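Peptide chain release factor subunit 1 (Methanosarcina mazei, PDB 3IR9) probably directs termination of translation at all three stop codons, as one subunit of a heterodimer with a GTP-binding partner, here represented by its C-terminal domain. Local coordinates at residues V33-I41 with A152-L160. Numbering follows the deposited sequence.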
# COMPACT_ATOMS: atom_id res chain seq x y z
N VAL A 33 19.97 7.32 6.94
CA VAL A 33 20.66 6.05 7.09
C VAL A 33 22.14 6.27 6.82
O VAL A 33 23.01 5.80 7.56
CB VAL A 33 20.11 4.96 6.14
CG1 VAL A 33 20.81 3.64 6.40
CG2 VAL A 33 18.60 4.80 6.32
N ARG A 34 22.42 7.02 5.76
CA ARG A 34 23.78 7.32 5.35
C ARG A 34 24.54 8.08 6.44
O ARG A 34 25.70 7.77 6.74
CB ARG A 34 23.78 8.08 4.02
CG ARG A 34 23.23 7.26 2.85
CD ARG A 34 22.21 8.02 2.00
NE ARG A 34 22.72 8.47 0.72
CZ ARG A 34 22.65 7.77 -0.41
NH1 ARG A 34 22.10 6.56 -0.40
NH2 ARG A 34 23.14 8.27 -1.54
N ASP A 35 23.88 9.06 7.05
CA ASP A 35 24.49 9.82 8.14
C ASP A 35 24.74 8.93 9.37
O ASP A 35 25.70 9.14 10.11
CB ASP A 35 23.64 11.05 8.49
CG ASP A 35 23.70 12.14 7.40
OD1 ASP A 35 24.41 11.95 6.39
OD2 ASP A 35 23.03 13.18 7.56
N PHE A 36 23.89 7.92 9.56
CA PHE A 36 24.14 6.93 10.59
C PHE A 36 25.39 6.14 10.26
O PHE A 36 26.26 5.93 11.11
CB PHE A 36 22.98 5.95 10.71
CG PHE A 36 23.34 4.67 11.41
CD1 PHE A 36 23.63 4.66 12.76
CD2 PHE A 36 23.39 3.48 10.72
CE1 PHE A 36 23.96 3.49 13.41
CE2 PHE A 36 23.71 2.30 11.36
CZ PHE A 36 24.00 2.31 12.71
N PHE A 37 25.48 5.71 9.00
CA PHE A 37 26.64 4.98 8.51
C PHE A 37 27.91 5.83 8.65
O PHE A 37 28.92 5.37 9.17
CB PHE A 37 26.43 4.57 7.04
CG PHE A 37 25.47 3.42 6.84
CD1 PHE A 37 25.47 2.32 7.69
CD2 PHE A 37 24.59 3.41 5.77
CE1 PHE A 37 24.60 1.26 7.49
CE2 PHE A 37 23.71 2.35 5.56
CZ PHE A 37 23.72 1.27 6.43
N LYS A 38 27.85 7.08 8.18
CA LYS A 38 29.01 7.97 8.21
C LYS A 38 29.50 8.25 9.63
O LYS A 38 30.68 8.54 9.84
CB LYS A 38 28.69 9.28 7.49
CG LYS A 38 28.52 9.12 5.98
CD LYS A 38 27.70 10.26 5.36
CE LYS A 38 28.49 11.56 5.26
NZ LYS A 38 27.65 12.64 4.69
N GLU A 39 28.60 8.18 10.60
CA GLU A 39 28.95 8.38 11.99
C GLU A 39 29.55 7.10 12.56
O GLU A 39 30.41 7.14 13.44
CB GLU A 39 27.72 8.77 12.80
CG GLU A 39 27.23 10.17 12.53
CD GLU A 39 28.22 11.22 12.97
OE1 GLU A 39 29.30 10.85 13.50
OE2 GLU A 39 27.92 12.42 12.80
N LEU A 40 29.06 5.98 12.05
CA LEU A 40 29.51 4.67 12.50
C LEU A 40 30.93 4.40 12.05
O LEU A 40 31.79 4.02 12.85
CB LEU A 40 28.57 3.59 11.94
CG LEU A 40 28.98 2.13 12.06
CD1 LEU A 40 29.34 1.75 13.50
CD2 LEU A 40 27.86 1.24 11.53
N ILE A 41 31.18 4.60 10.75
CA ILE A 41 32.50 4.40 10.18
C ILE A 41 33.53 5.26 10.89
O ILE A 41 34.57 4.76 11.32
CB ILE A 41 32.53 4.78 8.70
CG1 ILE A 41 31.37 4.13 7.95
CG2 ILE A 41 33.86 4.38 8.08
CD1 ILE A 41 31.29 4.56 6.51
N ALA A 152 20.69 -5.98 9.10
CA ALA A 152 21.76 -6.03 10.08
C ALA A 152 21.34 -5.44 11.43
O ALA A 152 21.28 -6.16 12.43
CB ALA A 152 22.99 -5.32 9.55
N PHE A 153 21.05 -4.14 11.45
CA PHE A 153 20.92 -3.39 12.70
C PHE A 153 19.61 -3.59 13.47
O PHE A 153 19.22 -2.73 14.26
CB PHE A 153 21.09 -1.89 12.45
CG PHE A 153 22.39 -1.53 11.80
CD1 PHE A 153 22.41 -0.94 10.55
CD2 PHE A 153 23.59 -1.78 12.44
CE1 PHE A 153 23.60 -0.61 9.95
CE2 PHE A 153 24.79 -1.45 11.84
CZ PHE A 153 24.80 -0.86 10.60
N GLY A 154 18.94 -4.72 13.26
CA GLY A 154 17.71 -5.00 13.97
C GLY A 154 16.58 -4.07 13.58
O GLY A 154 15.49 -4.14 14.13
N GLY A 155 16.83 -3.19 12.61
CA GLY A 155 15.81 -2.29 12.13
C GLY A 155 15.58 -1.16 13.10
O GLY A 155 14.51 -0.55 13.13
N ILE A 156 16.60 -0.89 13.91
CA ILE A 156 16.58 0.15 14.93
C ILE A 156 17.99 0.68 15.12
O ILE A 156 18.85 0.00 15.67
CB ILE A 156 16.11 -0.41 16.29
CG1 ILE A 156 14.72 -1.02 16.19
CG2 ILE A 156 16.16 0.68 17.36
CD1 ILE A 156 14.17 -1.49 17.53
N ALA A 157 18.25 1.89 14.65
CA ALA A 157 19.57 2.48 14.79
C ALA A 157 19.44 3.85 15.44
O ALA A 157 18.35 4.28 15.79
CB ALA A 157 20.25 2.59 13.45
N ALA A 158 20.57 4.53 15.61
CA ALA A 158 20.55 5.87 16.17
C ALA A 158 21.91 6.55 16.07
O ALA A 158 22.95 5.93 16.28
CB ALA A 158 20.07 5.84 17.62
N ILE A 159 21.88 7.84 15.73
CA ILE A 159 23.03 8.70 15.88
C ILE A 159 22.89 9.40 17.22
O ILE A 159 21.81 9.90 17.56
CB ILE A 159 23.10 9.74 14.75
CG1 ILE A 159 23.18 9.04 13.39
CG2 ILE A 159 24.28 10.67 14.96
CD1 ILE A 159 22.87 9.95 12.22
N LEU A 160 23.96 9.41 18.00
CA LEU A 160 23.90 9.95 19.35
C LEU A 160 24.40 11.39 19.40
O LEU A 160 25.10 11.85 18.50
CB LEU A 160 24.72 9.07 20.30
CG LEU A 160 24.54 7.56 20.10
CD1 LEU A 160 25.33 6.77 21.14
CD2 LEU A 160 23.07 7.19 20.14
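With CG anti to the backbone N (chi1 161°), Phe36 reaches from the helix to meet Phe153, whose own CG lies anti to its carbonyl carbon (chi1 -57°) and brings its ring in from the opposite direction. The result is a T-shaped stack: Phe36 CE2 points at the face of Phe153, offset toward the rim, with the planes at 89° and the centroids 4.8 Å apart. Phe37 joins the aromatic cluster differently, CE1 meeting Phe153 CE1 rim to rim, while Leu40 CD2 touches Phe153 CZ at 3.8 Å. In the alpha/beta core of eRF1 domain 3, the C-terminal end of helix 10-41 packs across strand 156-160 of the mixed sheet and the turn before it; Phe153 is the first residue of that type I' turn. A CH-pi contact sets Ala157 CB over the centre of one Phe36 face, 3.8 Å from its centroid. An alanine in place of Phe36 would probably open a gap between Phe153 and Ala157, robbing one of its edge-on partner and the other of its aromatic cover. Farther along the strand, Ile159 lies against the helix backbone, CD1 3.5 Å from Phe36 N, and its CG2 branch meets Glu39 CG.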